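Local coordinates for protein quinoline 2-oxidoreductase large subunit (Pseudomonas putida, PDB 1T3Q) that carries the molybdopterin cytosine dinucleotide cofactor of a molybdenum hydroxylase that oxidises quinoline at position 2, at residues Q333-H338 / I367-G372; G194-C199 / H294-R299. One frame throughout, in Å; residues are numbered along the deposited sequence.

In the fold
Both contacts lie buried in the same molybdopterin cofactor-binding region, their centres about 9 Å apart, and they touch directly. Interaction 1 packs the turn leading into helix 337-342 against the loop between strand 352-360 and helix 375-393; its chemistry is apolar side chains plus one bridging water, and its loop runs on to the molybdenum site. Interaction 2 joins the loop after strand 185-193 to the approach of strand 298-306, and relies on paired backbone bonds and an arginine–glutamine bond. Gly-368 N probably bonds to His-294 O, at 2.7 Å, and Glu-336 OE1 to Lys-296 N, so the segment 294-299 backs both segments of interaction 1.

Interaction 1 (Q333-H338 / I367-G372). With MCN (pterin cytosine dinucleotide), chain N; SMO (dioxosulfidomolybdenum(VI) ion), chain O.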
loop_
_atom_site.group_PDB
_atom_site.type_symbol
_atom_site.label_atom_id
_atom_site.label_comp_id
_atom_site.label_asym_id
_atom_site.label_seq_id
_atom_site.Cartn_x
_atom_site.Cartn_y
_atom_site.Cartn_z
ATOM N N GLN B 333 11.041 34.700 -0.153
ATOM C CA GLN B 333 12.109 35.356 -0.883
ATOM C C GLN B 333 13.322 35.652 0.002
ATOM O O GLN B 333 14.372 36.054 -0.495
ATOM C CB GLN B 333 11.579 36.640 -1.534
ATOM C CG GLN B 333 10.483 36.346 -2.560
ATOM C CD GLN B 333 10.018 37.566 -3.329
ATOM O OE1 GLN B 333 9.131 37.468 -4.182
ATOM N NE2 GLN B 333 10.604 38.715 -3.038
ATOM N N LEU B 334 13.180 35.429 1.305
ATOM C CA LEU B 334 14.286 35.674 2.232
ATOM C C LEU B 334 15.329 34.566 2.109
ATOM O O LEU B 334 16.414 34.655 2.687
ATOM C CB LEU B 334 13.779 35.736 3.674
ATOM C CG LEU B 334 12.718 36.791 4.006
ATOM C CD1 LEU B 334 12.546 36.870 5.522
ATOM C CD2 LEU B 334 13.145 38.147 3.450
ATOM N N VAL B 335 14.998 33.538 1.332
ATOM C CA VAL B 335 15.884 32.393 1.145
ATOM C C VAL B 335 17.221 32.756 0.488
ATOM O O VAL B 335 18.212 32.039 0.639
ATOM C CB VAL B 335 15.164 31.279 0.324
ATOM C CG1 VAL B 335 15.055 31.678 -1.130
ATOM C CG2 VAL B 335 15.889 29.951 0.487
ATOM N N GLU B 336 17.262 33.872 -0.230
ATOM C CA GLU B 336 18.502 34.295 -0.874
ATOM C C GLU B 336 19.263 35.387 -0.109
ATOM O O GLU B 336 19.994 35.086 0.831
ATOM C CB GLU B 336 18.228 34.738 -2.313
ATOM C CG GLU B 336 17.993 33.559 -3.272
ATOM C CD GLU B 336 19.278 32.796 -3.587
ATOM O OE1 GLU B 336 19.196 31.606 -3.970
ATOM O OE2 GLU B 336 20.370 33.388 -3.469
ATOM N N SER B 337 19.090 36.645 -0.506
ATOM C CA SER B 337 19.792 37.763 0.131
ATOM C C SER B 337 19.694 37.874 1.654
ATOM O O SER B 337 20.700 38.099 2.330
ATOM C CB SER B 337 19.333 39.092 -0.486
ATOM O OG SER B 337 19.814 39.229 -1.811
ATOM N N HIS B 338 18.490 37.728 2.189
ATOM C CA HIS B 338 18.283 37.856 3.624
ATOM C C HIS B 338 19.159 36.913 4.448
ATOM O O HIS B 338 19.960 37.366 5.265
ATOM C CB HIS B 338 16.804 37.648 3.954
ATOM C CG HIS B 338 16.429 38.064 5.343
ATOM N ND1 HIS B 338 16.548 37.227 6.431
ATOM C CD2 HIS B 338 15.941 39.234 5.820
ATOM C CE1 HIS B 338 16.146 37.863 7.519
ATOM N NE2 HIS B 338 15.773 39.082 7.173
ATOM N N ILE B 367 11.244 32.627 -6.542
ATOM C CA ILE B 367 12.597 32.187 -6.258
ATOM C C ILE B 367 12.411 31.193 -5.120
ATOM O O ILE B 367 11.466 31.305 -4.343
ATOM C CB ILE B 367 13.483 33.376 -5.809
ATOM C CG1 ILE B 367 14.952 33.062 -6.091
ATOM C CG2 ILE B 367 13.267 33.680 -4.334
ATOM C CD1 ILE B 367 15.291 33.021 -7.573
ATOM N N GLY B 368 13.295 30.207 -5.025
ATOM C CA GLY B 368 13.155 29.218 -3.979
ATOM C C GLY B 368 14.489 28.652 -3.541
ATOM O O GLY B 368 15.540 29.051 -4.043
ATOM N N ALA B 369 14.433 27.703 -2.616
ATOM C CA ALA B 369 15.623 27.074 -2.066
ATOM C C ALA B 369 16.290 26.077 -3.000
ATOM O O ALA B 369 15.629 25.255 -3.623
ATOM C CB ALA B 369 15.274 26.379 -0.758
ATOM N N TYR B 370 17.609 26.179 -3.087
ATOM C CA TYR B 370 18.419 25.264 -3.875
ATOM C C TYR B 370 19.753 25.171 -3.141
ATOM O O TYR B 370 20.343 26.188 -2.773
ATOM C CB TYR B 370 18.616 25.764 -5.312
ATOM C CG TYR B 370 19.621 24.961 -6.126
ATOM C CD1 TYR B 370 19.633 23.563 -6.092
ATOM C CD2 TYR B 370 20.543 25.604 -6.950
ATOM C CE1 TYR B 370 20.543 22.829 -6.857
ATOM C CE2 TYR B 370 21.454 24.882 -7.725
ATOM C CZ TYR B 370 21.449 23.496 -7.671
ATOM O OH TYR B 370 22.353 22.782 -8.431
ATOM N N ARG B 371 20.177 23.935 -2.892
ATOM C CA ARG B 371 21.426 23.611 -2.213
ATOM C C ARG B 371 22.365 24.795 -1.989
ATOM O O ARG B 371 22.958 25.325 -2.936
ATOM C CB ARG B 371 22.150 22.525 -3.017
ATOM C CG ARG B 371 23.174 21.731 -2.241
ATOM C CD ARG B 371 23.670 20.576 -3.091
ATOM N NE ARG B 371 24.417 19.603 -2.306
ATOM C CZ ARG B 371 24.725 18.384 -2.737
ATOM N NH1 ARG B 371 24.349 17.996 -3.948
ATOM N NH2 ARG B 371 25.392 17.549 -1.948
ATOM N N GLY B 372 22.499 25.200 -0.730
ATOM C CA GLY B 372 23.373 26.309 -0.390
ATOM C C GLY B 372 22.626 27.624 -0.275
ATOM O O GLY B 372 23.133 28.594 0.295
HETATM N N1 MCN N . 26.603 12.682 6.673
HETATM C C2 MCN N . 27.482 11.818 7.404
HETATM N N3 MCN N . 28.148 12.462 8.435
HETATM C C4 MCN N . 28.040 13.804 8.785
HETATM C C5 MCN N . 27.134 14.644 7.991
HETATM C C6 MCN N . 26.424 14.087 6.954
HETATM O O2 MCN N . 27.615 10.654 7.096
HETATM N N4 MCN N . 28.720 14.309 9.792
HETATM C "C1'" MCN N . 25.795 11.978 5.519
HETATM C C2D MCN N . 24.319 11.589 5.985
HETATM O "O2'" MCN N . 23.900 10.340 5.329
HETATM C "C3'" MCN N . 23.505 12.809 5.609
HETATM C C4D MCN N . 24.108 13.288 4.310
HETATM O O4D MCN N . 25.551 12.830 4.363
HETATM O "O3'" MCN N . 22.092 12.433 5.446
HETATM C "C5'" MCN N . 23.897 14.793 3.982
HETATM O "O5'" MCN N . 24.320 15.490 5.128
HETATM P PA MCN N . 23.439 16.522 5.934
HETATM O O1A MCN N . 23.121 15.862 7.241
HETATM O O2A MCN N . 24.229 17.817 5.868
HETATM O O3A MCN N . 22.066 16.966 5.180
HETATM P PB MCN N . 20.679 16.193 4.978
HETATM O O1B MCN N . 19.627 17.001 5.666
HETATM O O2B MCN N . 20.799 14.745 5.355
HETATM O O3B MCN N . 20.462 16.233 3.389
HETATM C C10 MCN N . 19.927 17.371 2.762
HETATM C "C9'" MCN N . 21.075 18.034 2.074
HETATM C "C8'" MCN N . 20.446 19.232 1.325
HETATM S "S8'" MCN N . 19.681 20.466 2.367
HETATM C "C7'" MCN N . 20.453 19.427 0.004
HETATM S "S7'" MCN N . 19.704 20.809 -0.843
HETATM C "C6'" MCN N . 21.105 18.321 -0.893
HETATM C C7 MCN N . 22.159 17.565 -0.130
HETATM O "O9'" MCN N . 21.643 17.051 1.087
HETATM N "N5'" MCN N . 19.939 17.535 -1.474
HETATM C C4A MCN N . 20.459 16.280 -1.984
HETATM N "N8'" MCN N . 22.666 16.408 -0.943
HETATM C C4B MCN N . 21.745 15.739 -1.801
HETATM N "N1'" MCN N . 22.211 14.504 -2.318
HETATM C "C2'" MCN N . 21.305 13.816 -3.052
HETATM N "N2'" MCN N . 21.706 12.639 -3.579
HETATM N "N3'" MCN N . 20.012 14.251 -3.261
HETATM C "C4'" MCN N . 19.462 15.487 -2.755
HETATM O "O4'" MCN N . 18.318 15.796 -2.983
HETATM S S SMO O . 18.356 23.706 -0.398
HETATM MO MO SMO O . 18.531 22.034 0.919
HETATM O OM2 SMO O . 18.552 23.365 2.038
HETATM O OM1 SMO O . 16.969 21.387 0.831
HETATM O O HOH W 1 18.126 29.361 -2.960
#
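Val-335 sits against the 367-372 loop with both methyls in use. CG1, held between the backbone N and the carbonyl carbon (chi1 74°), lies 3.9 Å from Gly-368 C and also meets Ile-367 CG2. The other methyl, CG2, is anti to the backbone N and packs on the methyl of Ala-369, CG2 to CB 3.8 Å. Ile-367 completes this closely packed half: its CG2 reaches the backbone of Gln-333, 4.0 Å from CA, while its CG1 meets Glu-336 CG, the two side chains crossing at about a right angle.

The other side of the contact is looser and polar. Glu-336, at the N-cap position of helix 337-342, has a bend at chi2 (-73°) that sets CD. Its OE1 lies 4.5 Å from Gly-368 O. A water bridges these two oxygens, donating to OE1 at 2.7 Å and to Gly-368 O at 2.8 Å; it also accepts a weak bond from Tyr-370 N. The carboxylate has further partners: OE1 takes a bond from Lys-296 N, and OE2 one from Gln-298 NE2. The acid is thus gripped although buried, which would be expected to limit its movement.

Past Ala-369 the loop leaves the turn before helix 337-342 and enters the cofactor site. Arg-371 N lies 3.1 Å from the sulfido S of the molybdenum group. The side chain of Arg-371 is extended from CG to NE; CB and CG touch MCN S7', and MCN N8' lies over one guanidinium face, offset toward the rim. Gly-742 O and Gln-685 OE1 accept bonds from NE and NH1. The molybdenum itself is bound by the two dithiolene sulfurs, S7' and S8'. This is one of the loops that line the cofactor site of a xanthine dehydrogenase-family enzyme, packed through Ile-367 to Ala-369 on the turn before helix 337-342, with Tyr-370 and Arg-371 at the molybdenum.

Interaction 2 (G194-C199 / H294-R299); sequences GRVSAC and HAKQQR
Val-196 and Ala-295 are joined backbone to backbone as a single antiparallel hydrogen-bonded pair. Val-196 N gives to Ala-295 O at 3.0 Å, and Ala-295 N returns a bond to Val-196 O at 2.9 Å. CA-H...O contacts reinforce the same carbonyls, from Arg-195 CA to Ala-295 O and from His-294 CA to Val-196 O.

Polar side chains meet next to this bridge. Arg-195, extended from CG to NE, donates through NE to Gln-297 OE1 at 2.9 Å; the oxygen lies in the guanidinium plane, but the amide plane is turned 77° away from it. At another part of the guanidinium edge, on the side of CD, NH1 lies 3.1 Å from His-294 CD2, the ring standing nearly perpendicular. NH1 also bonds to Cys-365 O, and NH2 makes a salt bridge to Asp-322.

Carbon packing joins Val-196 CG2 to Lys-296 CG, tight at 3.5 Å, and Arg-195 CG to Gln-297 CB. Lys-296 NZ bonds to the carbonyl oxygens of Val-373 and Arg-371 and to Thr-376 OG1.

The guanidinium of buried Arg-195 is thus held by an amide, a carbonyl and a carboxylate, its positive charge probably offset by Asp-322.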
loop_
_atom_site.group_PDB
_atom_site.type_symbol
_atom_site.label_atom_id
_atom_site.label_comp_id
_atom_site.label_asym_id
_atom_site.label_seq_id
_atom_site.Cartn_x
_atom_site.Cartn_y
_atom_site.Cartn_z
ATOM N N GLY B 194 22.839 34.496 -12.130
ATOM C CA GLY B 194 21.582 34.327 -12.829
ATOM C C GLY B 194 20.761 33.267 -12.125
ATOM O O GLY B 194 21.235 32.626 -11.188
ATOM N N ARG B 195 19.521 33.082 -12.556
ATOM C CA ARG B 195 18.688 32.056 -11.958
ATOM C C ARG B 195 19.208 30.705 -12.432
ATOM O O ARG B 195 19.797 30.598 -13.512
ATOM C CB ARG B 195 17.230 32.196 -12.410
ATOM C CG ARG B 195 16.479 33.325 -11.730
ATOM C CD ARG B 195 15.015 33.400 -12.154
ATOM N NE ARG B 195 14.320 34.377 -11.317
ATOM C CZ ARG B 195 13.144 34.172 -10.736
ATOM N NH1 ARG B 195 12.509 33.021 -10.902
ATOM N NH2 ARG B 195 12.616 35.111 -9.956
ATOM N N VAL B 196 18.993 29.686 -11.611
ATOM C CA VAL B 196 19.360 28.321 -11.953
ATOM C C VAL B 196 18.224 27.462 -11.437
ATOM O O VAL B 196 17.388 27.931 -10.664
ATOM C CB VAL B 196 20.687 27.857 -11.285
ATOM C CG1 VAL B 196 21.835 28.712 -11.767
ATOM C CG2 VAL B 196 20.565 27.896 -9.765
ATOM N N SER B 197 18.180 26.212 -11.886
ATOM C CA SER B 197 17.167 25.268 -11.446
ATOM C C SER B 197 17.884 24.122 -10.745
ATOM O O SER B 197 18.991 23.758 -11.141
ATOM C CB SER B 197 16.392 24.707 -12.648
ATOM O OG SER B 197 15.535 23.655 -12.236
ATOM N N ALA B 198 17.264 23.566 -9.708
ATOM C CA ALA B 198 17.856 22.436 -8.993
ATOM C C ALA B 198 18.000 21.316 -10.022
ATOM O O ALA B 198 18.879 20.454 -9.920
ATOM C CB ALA B 198 16.943 21.994 -7.853
ATOM N N CYS B 199 17.110 21.340 -11.010
ATOM C CA CYS B 199 17.107 20.363 -12.094
ATOM C C CYS B 199 17.392 18.916 -11.660
ATOM O O CYS B 199 18.352 18.290 -12.121
ATOM C CB CYS B 199 18.112 20.805 -13.174
ATOM S SG CYS B 199 17.931 19.975 -14.781
ATOM N N HIS B 294 13.093 28.750 -9.022
ATOM C CA HIS B 294 14.431 28.954 -9.560
ATOM C C HIS B 294 15.170 29.455 -8.339
ATOM O O HIS B 294 14.549 29.736 -7.313
ATOM C CB HIS B 294 14.479 30.034 -10.651
ATOM C CG HIS B 294 13.658 29.720 -11.863
ATOM N ND1 HIS B 294 13.584 28.457 -12.410
ATOM C CD2 HIS B 294 12.885 30.514 -12.641
ATOM C CE1 HIS B 294 12.795 28.484 -13.471
ATOM N NE2 HIS B 294 12.359 29.720 -13.633
ATOM N N ALA B 295 16.482 29.583 -8.436
ATOM C CA ALA B 295 17.242 30.044 -7.289
ATOM C C ALA B 295 18.520 30.748 -7.677
ATOM O O ALA B 295 18.879 30.802 -8.853
ATOM C CB ALA B 295 17.568 28.857 -6.388
ATOM N N LYS B 296 19.182 31.297 -6.658
ATOM C CA LYS B 296 20.471 31.967 -6.776
ATOM C C LYS B 296 20.533 33.334 -7.433
ATOM O O LYS B 296 21.617 33.910 -7.539
ATOM C CB LYS B 296 21.462 31.043 -7.492
ATOM C CG LYS B 296 21.518 29.632 -6.924
ATOM C CD LYS B 296 22.115 29.607 -5.516
ATOM C CE LYS B 296 22.091 28.192 -4.938
ATOM N NZ LYS B 296 22.784 28.096 -3.618
ATOM N N GLN B 297 19.404 33.881 -7.865
ATOM C CA GLN B 297 19.484 35.170 -8.532
ATOM C C GLN B 297 19.524 36.394 -7.632
ATOM O O GLN B 297 18.496 36.977 -7.303
ATOM C CB GLN B 297 18.361 35.343 -9.565
ATOM C CG GLN B 297 18.540 36.623 -10.387
ATOM C CD GLN B 297 17.613 36.728 -11.583
ATOM O OE1 GLN B 297 16.461 36.299 -11.539
ATOM N NE2 GLN B 297 18.112 37.332 -12.656
ATOM N N GLN B 298 20.725 36.768 -7.222
ATOM C CA GLN B 298 20.885 37.967 -6.424
ATOM C C GLN B 298 22.060 38.773 -6.949
ATOM O O GLN B 298 22.951 38.247 -7.621
ATOM C CB GLN B 298 21.032 37.663 -4.917
ATOM C CG GLN B 298 21.997 36.578 -4.499
ATOM C CD GLN B 298 22.203 36.532 -2.974
ATOM O OE1 GLN B 298 22.760 37.461 -2.386
ATOM N NE2 GLN B 298 21.753 35.452 -2.338
ATOM N N ARG B 299 22.019 40.070 -6.683
ATOM C CA ARG B 299 23.060 40.985 -7.104
ATOM C C ARG B 299 23.703 41.423 -5.800
ATOM O O ARG B 299 23.000 41.746 -4.843
ATOM C CB ARG B 299 22.430 42.187 -7.817
#